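Local coordinates for DUAL specificity protein phosphatase 14 (Homo sapiens, PDB 2WGP) that removes phosphate from tyrosine, serine and threonine residues of proteins, inactivates the MAP kinases ERK, JNK and p38, and dampens T-cell receptor signalling, at residues 52-58 against 104-110; 131-135 against 168-172; 148-154 against 181-187. One frame throughout, in Å; residues are numbered along the deposited sequence.

Contact 1: residues 52-58 against 104-110; sequences ITCIVNA and GATLVHC
N57 lies against the ring of H109, on the same face of the sheet. N57 CA sits over one ring face, 4.0 Å from the centroid, a CH-pi contact. The planes of the N57 amide and the H109 ring differ by 25°, and N57 OD1 comes within 3.1 Å of H109 CE1. At the ring edge, I55 CG2 lies 3.6 Å from H109 CD2. H109 CG stands between its backbone N and carbonyl carbon (chi1 83°), turning the ring back over the neighbouring strand. ND1 then donates to C110 O almost straight (175°), a bond that helps to fix the ring's rotation. Outside the pair, T59 OG1 bonds N57 OD1, and I62 O and N64 OD1 hold N57 ND2. On the other face, V56 and T106 meet through their CG2 methyls, 3.7 Å apart. At the start, T53 OG1 accepts from A105 N (3.1 Å), while A105 O takes both T53 N and C54 N. Next come L107 N to C54 O, V56 N to L107 O, H109 N to V56 O and A58 N to H109 O. This is parallel pairing of two inner sheet strands. After H109, C110 of the HCxxGxxRS P-loop forms the phosphocysteine intermediate, beside a bound phosphate.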
# COMPACT_ATOMS: atom_id res chain seq x y z
N ILE A 52 -11.54 -11.35 41.79
CA ILE A 52 -11.35 -10.29 40.80
C ILE A 52 -11.98 -8.99 41.32
O ILE A 52 -13.12 -8.97 41.78
CB ILE A 52 -11.89 -10.70 39.39
CG1 ILE A 52 -10.98 -11.80 38.80
CG2 ILE A 52 -11.96 -9.47 38.42
CD1 ILE A 52 -11.60 -12.61 37.67
N THR A 53 -11.18 -7.94 41.30
CA THR A 53 -11.58 -6.62 41.78
C THR A 53 -11.55 -5.55 40.67
O THR A 53 -12.17 -4.49 40.81
CB THR A 53 -10.63 -6.17 42.92
OG1 THR A 53 -9.28 -6.18 42.45
CG2 THR A 53 -10.78 -7.11 44.13
N CYS A 54 -10.83 -5.84 39.58
CA CYS A 54 -10.64 -4.90 38.50
C CYS A 54 -10.85 -5.60 37.16
O CYS A 54 -10.32 -6.72 36.94
CB CYS A 54 -9.25 -4.32 38.55
SG CYS A 54 -8.86 -3.14 37.25
N ILE A 55 -11.66 -4.98 36.31
CA ILE A 55 -11.91 -5.47 34.95
C ILE A 55 -11.37 -4.48 33.91
O ILE A 55 -11.80 -3.31 33.84
CB ILE A 55 -13.43 -5.72 34.69
CG1 ILE A 55 -14.02 -6.71 35.70
CG2 ILE A 55 -13.66 -6.23 33.26
CD1 ILE A 55 -15.55 -6.90 35.58
N VAL A 56 -10.42 -4.98 33.11
CA VAL A 56 -9.89 -4.27 31.95
C VAL A 56 -10.61 -4.79 30.71
O VAL A 56 -10.41 -5.93 30.26
CB VAL A 56 -8.35 -4.45 31.80
CG1 VAL A 56 -7.86 -3.72 30.58
CG2 VAL A 56 -7.60 -3.93 33.03
N ASN A 57 -11.46 -3.94 30.19
CA ASN A 57 -12.23 -4.23 28.99
C ASN A 57 -11.45 -3.73 27.76
O ASN A 57 -11.54 -2.55 27.41
CB ASN A 57 -13.61 -3.58 29.10
CG ASN A 57 -14.45 -3.79 27.88
OD1 ASN A 57 -14.02 -4.45 26.94
ND2 ASN A 57 -15.64 -3.21 27.88
N ALA A 58 -10.68 -4.64 27.13
CA ALA A 58 -9.87 -4.32 25.94
C ALA A 58 -10.65 -4.43 24.64
O ALA A 58 -10.21 -5.09 23.68
CB ALA A 58 -8.61 -5.19 25.90
N GLY A 104 -5.62 -7.23 45.10
CA GLY A 104 -6.77 -7.57 44.31
C GLY A 104 -6.34 -8.44 43.14
O GLY A 104 -5.24 -9.03 43.11
N ALA A 105 -7.21 -8.51 42.15
CA ALA A 105 -6.92 -9.27 40.94
C ALA A 105 -7.66 -8.67 39.75
O ALA A 105 -8.71 -8.06 39.89
CB ALA A 105 -7.30 -10.74 41.14
N THR A 106 -7.04 -8.81 38.58
CA THR A 106 -7.54 -8.20 37.37
C THR A 106 -7.95 -9.25 36.34
O THR A 106 -7.24 -10.23 36.11
CB THR A 106 -6.46 -7.24 36.77
OG1 THR A 106 -6.11 -6.23 37.74
CG2 THR A 106 -6.97 -6.58 35.50
N LEU A 107 -9.11 -9.03 35.72
CA LEU A 107 -9.47 -9.71 34.51
C LEU A 107 -9.26 -8.80 33.32
O LEU A 107 -9.81 -7.69 33.25
CB LEU A 107 -10.92 -10.16 34.54
CG LEU A 107 -11.47 -10.70 33.21
CD1 LEU A 107 -10.88 -12.10 32.87
CD2 LEU A 107 -13.01 -10.72 33.31
N VAL A 108 -8.42 -9.24 32.39
CA VAL A 108 -8.27 -8.55 31.12
C VAL A 108 -9.07 -9.37 30.13
O VAL A 108 -8.75 -10.55 29.89
CB VAL A 108 -6.81 -8.39 30.64
CG1 VAL A 108 -6.79 -7.60 29.31
CG2 VAL A 108 -5.90 -7.71 31.75
N HIS A 109 -10.13 -8.75 29.59
CA HIS A 109 -11.00 -9.44 28.62
C HIS A 109 -11.06 -8.69 27.30
O HIS A 109 -10.82 -7.47 27.23
CB HIS A 109 -12.42 -9.72 29.17
CG HIS A 109 -13.39 -8.58 29.07
ND1 HIS A 109 -14.06 -8.25 27.90
CD2 HIS A 109 -13.84 -7.72 30.02
CE1 HIS A 109 -14.85 -7.22 28.13
NE2 HIS A 109 -14.74 -6.88 29.40
N CYS A 110 -11.36 -9.44 26.26
CA CYS A 110 -11.70 -8.84 24.96
C CYS A 110 -13.03 -9.48 24.53
O CYS A 110 -13.91 -9.67 25.38
CB CYS A 110 -10.54 -9.02 23.98
SG CYS A 110 -9.81 -10.66 23.91

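Contact 2: residues 131-135 against 168-172; sequences VCLLE and STVKM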
# COMPACT_ATOMS: atom_id res chain seq x y z
N VAL A 131 10.29 -12.09 31.97
CA VAL A 131 10.29 -13.23 31.09
C VAL A 131 10.34 -12.65 29.66
O VAL A 131 9.75 -11.61 29.41
CB VAL A 131 9.05 -14.10 31.49
CG1 VAL A 131 7.78 -13.66 30.82
CG2 VAL A 131 9.33 -15.57 31.41
N CYS A 132 11.10 -13.28 28.76
CA CYS A 132 11.17 -12.84 27.39
C CYS A 132 9.83 -13.12 26.67
O CYS A 132 8.94 -13.82 27.20
CB CYS A 132 12.33 -13.52 26.65
SG CYS A 132 12.11 -15.29 26.34
N LEU A 133 9.71 -12.57 25.48
CA LEU A 133 8.47 -12.67 24.71
C LEU A 133 8.08 -14.13 24.39
O LEU A 133 6.91 -14.49 24.51
CB LEU A 133 8.59 -11.87 23.42
CG LEU A 133 7.43 -11.88 22.45
CD1 LEU A 133 6.11 -11.50 23.17
CD2 LEU A 133 7.74 -10.91 21.30
N LEU A 134 9.06 -14.96 24.02
CA LEU A 134 8.76 -16.36 23.72
C LEU A 134 8.21 -17.06 24.98
O LEU A 134 7.19 -17.77 24.91
CB LEU A 134 10.00 -17.09 23.19
CG LEU A 134 9.83 -18.56 22.87
CD1 LEU A 134 8.69 -18.83 21.87
CD2 LEU A 134 11.18 -19.18 22.39
N GLU A 135 8.85 -16.84 26.13
CA GLU A 135 8.39 -17.44 27.38
C GLU A 135 7.00 -16.93 27.79
O GLU A 135 6.19 -17.70 28.27
CB GLU A 135 9.35 -17.16 28.55
CG GLU A 135 10.74 -17.74 28.48
CD GLU A 135 11.63 -17.28 29.70
OE1 GLU A 135 12.15 -16.11 29.75
OE2 GLU A 135 11.81 -18.12 30.62
N SER A 168 15.46 -9.58 21.05
CA SER A 168 14.19 -10.21 20.76
C SER A 168 14.32 -11.74 20.70
O SER A 168 15.36 -12.29 20.34
CB SER A 168 13.56 -9.59 19.50
OG SER A 168 14.24 -9.94 18.31
N THR A 169 13.24 -12.43 21.09
CA THR A 169 13.19 -13.89 21.09
C THR A 169 12.16 -14.47 20.13
O THR A 169 12.01 -15.71 20.03
CB THR A 169 12.97 -14.41 22.53
OG1 THR A 169 11.74 -13.89 23.06
CG2 THR A 169 14.14 -13.97 23.43
N VAL A 170 11.47 -13.57 19.42
CA VAL A 170 10.56 -13.92 18.31
C VAL A 170 10.83 -12.93 17.17
O VAL A 170 11.03 -11.74 17.41
CB VAL A 170 9.07 -13.79 18.74
CG1 VAL A 170 8.12 -14.13 17.57
CG2 VAL A 170 8.79 -14.68 19.95
N LYS A 171 10.84 -13.45 15.95
CA LYS A 171 11.08 -12.69 14.73
C LYS A 171 9.89 -12.87 13.81
O LYS A 171 9.28 -13.94 13.77
CB LYS A 171 12.30 -13.25 14.00
CG LYS A 171 13.42 -12.28 13.84
CD LYS A 171 14.79 -12.98 13.70
CE LYS A 171 15.04 -13.54 12.29
NZ LYS A 171 16.47 -13.32 11.89
N MET A 172 9.60 -11.84 13.03
CA MET A 172 8.60 -11.94 11.96
C MET A 172 9.29 -12.54 10.74
O MET A 172 10.38 -12.12 10.35
CB MET A 172 7.99 -10.57 11.67
CG MET A 172 7.35 -9.90 12.89
SD MET A 172 5.94 -10.76 13.61
CE MET A 172 4.73 -10.63 12.34
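The N-terminus of helix 133-143 is closed by a capping box, and the loop after helix 151-165 reaches it through T169. L134 N donates to T169 OG1 over 3.0 Å at 159°. This hydroxyl sits between the backbone N and carbonyl carbon of T169 (chi1 59°), which leaves CG2 to lie against C132. T169 CG2 is 3.7 Å from C132 CB and 3.8 Å from C132 SG. E161 OE2, from helix 151-165, also bonds T169 OG1 and takes L133 N. Two successive amides of the first helical turn are therefore satisfied by a hydroxyl and a carboxylate from elsewhere in the fold. The box itself is local. C132 is the N-cap, and its SG receives a weak bond from E135 N at 3.6 Å. In return C132 N donates to E135 OE1 over 3.2 Å, on the anti side and 25° out of the carboxylate plane. Beside this polar end, V170 packs on the leucines. Its CG2 lies 4.0 Å from L133 CG, the two side chains set roughly perpendicular, and 4.2 Å from L134 CB. L133 continues inward to I122 and M126 of helix 116-129, and L134 touches V183 of helix 182-188.

Contact 3: residues 148-154 against 181-187; sequences RPNVGFW and PDVYEKE
The R148 side chain starts with CG opposite the backbone N (chi1 -167°) and bends at chi2 (90°), which lays the guanidinium flat on the Y184 ring. Y184 CG leaves opposite its carbonyl carbon, and the ring runs from helix 182-188 back toward P149. The arginine and the tyrosine run antiparallel alongside one another. Their planes are 3° apart, and R148 CZ stands 3.5 Å from the ring centroid, a stacked cation-pi pair. P181 CG covers the opposite face, so the tyrosine is clamped between them. R148 NH1 makes a salt bridge with E187 OE2 (3.2 Å), while E187 OE1 is held by Y137. A water joins R148 NH2 to Y184 O.

The far end of the tyrosine is gripped by two bonds. Its hydroxyl donates to P149 O over 2.6 Å, in the carbonyl plane and on a lone pair. It accepts from W154 NE1 over 2.9 Å, near the indole plane. These bonds satisfy the buried hydroxyl and fix its direction. P181 CG also rests over a face of W154, 3.4 Å from the centroid of the five-membered ring. V183 CG2 touches W154 CZ2 at 4.0 Å.

N150 is the N-cap of the helix that carries W154. Y88 and L87 of a third subunit pack on R148 and Y184. The whole is a tyrosine sandwiched between arginine and proline, docking the C-terminal helix 182-188 on the N-terminal end of helix 151-165 in the phosphatase domain.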
# COMPACT_ATOMS: atom_id res chain seq x y z
N ARG A 148 -4.00 -16.24 20.01
CA ARG A 148 -3.48 -15.98 18.66
C ARG A 148 -3.50 -14.47 18.37
O ARG A 148 -4.32 -13.97 17.62
CB ARG A 148 -4.33 -16.74 17.63
CG ARG A 148 -3.72 -16.81 16.27
CD ARG A 148 -2.87 -18.01 16.09
NE ARG A 148 -2.39 -18.14 14.73
CZ ARG A 148 -1.57 -19.09 14.30
NH1 ARG A 148 -1.08 -19.97 15.14
NH2 ARG A 148 -1.24 -19.15 13.00
N PRO A 149 -2.57 -13.72 18.99
CA PRO A 149 -2.48 -12.29 18.70
C PRO A 149 -2.32 -12.06 17.21
O PRO A 149 -1.71 -12.88 16.50
CB PRO A 149 -1.22 -11.87 19.44
CG PRO A 149 -1.16 -12.82 20.61
CD PRO A 149 -1.60 -14.13 20.02
N ASN A 150 -2.93 -11.00 16.71
CA ASN A 150 -2.85 -10.77 15.28
C ASN A 150 -1.41 -10.36 14.90
O ASN A 150 -0.62 -10.10 15.78
CB ASN A 150 -3.94 -9.80 14.81
CG ASN A 150 -3.67 -8.36 15.17
OD1 ASN A 150 -2.60 -7.83 14.88
ND2 ASN A 150 -4.67 -7.71 15.73
N VAL A 151 -1.05 -10.35 13.62
CA VAL A 151 0.37 -10.13 13.27
C VAL A 151 0.90 -8.73 13.60
O VAL A 151 2.09 -8.59 13.91
CB VAL A 151 0.69 -10.50 11.81
CG1 VAL A 151 0.51 -12.03 11.63
CG2 VAL A 151 -0.15 -9.66 10.83
N GLY A 152 0.02 -7.72 13.56
CA GLY A 152 0.40 -6.35 13.96
C GLY A 152 0.70 -6.25 15.44
O GLY A 152 1.70 -5.61 15.87
N PHE A 153 -0.13 -6.91 16.24
CA PHE A 153 0.11 -7.01 17.67
C PHE A 153 1.47 -7.68 17.95
O PHE A 153 2.18 -7.24 18.85
CB PHE A 153 -1.04 -7.77 18.37
CG PHE A 153 -2.38 -7.03 18.39
CD1 PHE A 153 -3.49 -7.64 18.97
CD2 PHE A 153 -2.53 -5.74 17.89
CE1 PHE A 153 -4.72 -7.00 19.04
CE2 PHE A 153 -3.77 -5.08 17.95
CZ PHE A 153 -4.87 -5.72 18.52
N TRP A 154 1.79 -8.74 17.22
CA TRP A 154 3.12 -9.35 17.27
C TRP A 154 4.26 -8.37 16.98
O TRP A 154 5.22 -8.34 17.74
CB TRP A 154 3.20 -10.60 16.38
CG TRP A 154 2.75 -11.82 17.11
CD1 TRP A 154 1.59 -12.49 16.93
CD2 TRP A 154 3.45 -12.50 18.15
NE1 TRP A 154 1.51 -13.55 17.79
CE2 TRP A 154 2.64 -13.58 18.56
CE3 TRP A 154 4.69 -12.30 18.79
CZ2 TRP A 154 3.03 -14.47 19.57
CZ3 TRP A 154 5.08 -13.20 19.78
CH2 TRP A 154 4.25 -14.27 20.16
N PRO A 181 4.82 -14.08 13.10
CA PRO A 181 5.88 -14.45 14.02
C PRO A 181 6.36 -15.89 13.77
O PRO A 181 5.55 -16.79 13.45
CB PRO A 181 5.22 -14.33 15.40
CG PRO A 181 3.74 -14.53 15.12
CD PRO A 181 3.53 -13.87 13.79
N ASP A 182 7.65 -16.11 13.96
CA ASP A 182 8.22 -17.45 13.75
C ASP A 182 7.51 -18.58 14.52
O ASP A 182 7.45 -19.70 14.01
CB ASP A 182 9.75 -17.50 13.95
CG ASP A 182 10.24 -16.89 15.26
OD1 ASP A 182 9.52 -16.83 16.27
OD2 ASP A 182 11.43 -16.49 15.29
N VAL A 183 6.97 -18.28 15.70
CA VAL A 183 6.23 -19.29 16.47
C VAL A 183 5.03 -19.88 15.71
O VAL A 183 4.76 -21.07 15.83
CB VAL A 183 5.77 -18.78 17.88
CG1 VAL A 183 7.01 -18.62 18.83
CG2 VAL A 183 4.98 -17.49 17.79
N TYR A 184 4.36 -19.07 14.90
CA TYR A 184 3.23 -19.55 14.10
C TYR A 184 3.71 -20.46 12.97
O TYR A 184 3.06 -21.45 12.64
CB TYR A 184 2.44 -18.40 13.49
CG TYR A 184 1.60 -17.58 14.46
CD1 TYR A 184 1.57 -17.84 15.83
CD2 TYR A 184 0.83 -16.51 13.98
CE1 TYR A 184 0.82 -17.07 16.69
CE2 TYR A 184 0.08 -15.74 14.81
CZ TYR A 184 0.07 -16.02 16.19
OH TYR A 184 -0.70 -15.26 17.04
N GLU A 185 4.84 -20.11 12.37
CA GLU A 185 5.41 -20.96 11.31
C GLU A 185 5.82 -22.31 11.92
O GLU A 185 5.53 -23.36 11.35
CB GLU A 185 6.60 -20.25 10.67
CG GLU A 185 6.96 -20.74 9.29
CD GLU A 185 7.88 -21.94 9.33
OE1 GLU A 185 8.54 -22.13 10.38
OE2 GLU A 185 7.98 -22.67 8.30
N LYS A 186 6.49 -22.26 13.07
CA LYS A 186 6.92 -23.47 13.77
C LYS A 186 5.74 -24.39 14.13
O LYS A 186 5.80 -25.59 13.89
CB LYS A 186 7.78 -23.12 14.99
CG LYS A 186 9.12 -22.49 14.60
CD LYS A 186 9.90 -21.94 15.77
CE LYS A 186 11.29 -21.52 15.34
NZ LYS A 186 12.18 -21.28 16.50
N GLU A 187 4.67 -23.81 14.66
CA GLU A 187 3.43 -24.53 14.97
C GLU A 187 2.79 -25.23 13.75
O GLU A 187 2.23 -26.32 13.89
CB GLU A 187 2.40 -23.57 15.61
CG GLU A 187 2.74 -23.15 17.07
CD GLU A 187 1.91 -21.98 17.59
OE1 GLU A 187 2.34 -21.31 18.56
OE2 GLU A 187 0.82 -21.73 17.01
O HOH W 1 0.38 -21.67 13.12

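Contact 1 is the sheet core: two buried parallel strands held mainly by backbone bonds. Contacts 2 and 3 lie on the opposite side of the chain's centre, among the helices, and rely more on side chains. Contact 3 is buried and rich in aromatic and charged groups; contact 2 is partly buried, small, and built on one cross-segment hydrogen bond and a few methyl contacts. Those two touch each other, about 11 Å between centres: K171 O lies 2.7 Å from D182 N, probably a hydrogen bond. Contact 2 uses the start of helix 133-143; contact 3 joins the starts of helices 151-165 and 182-188. Contact 1 alone includes the catalytic cysteine.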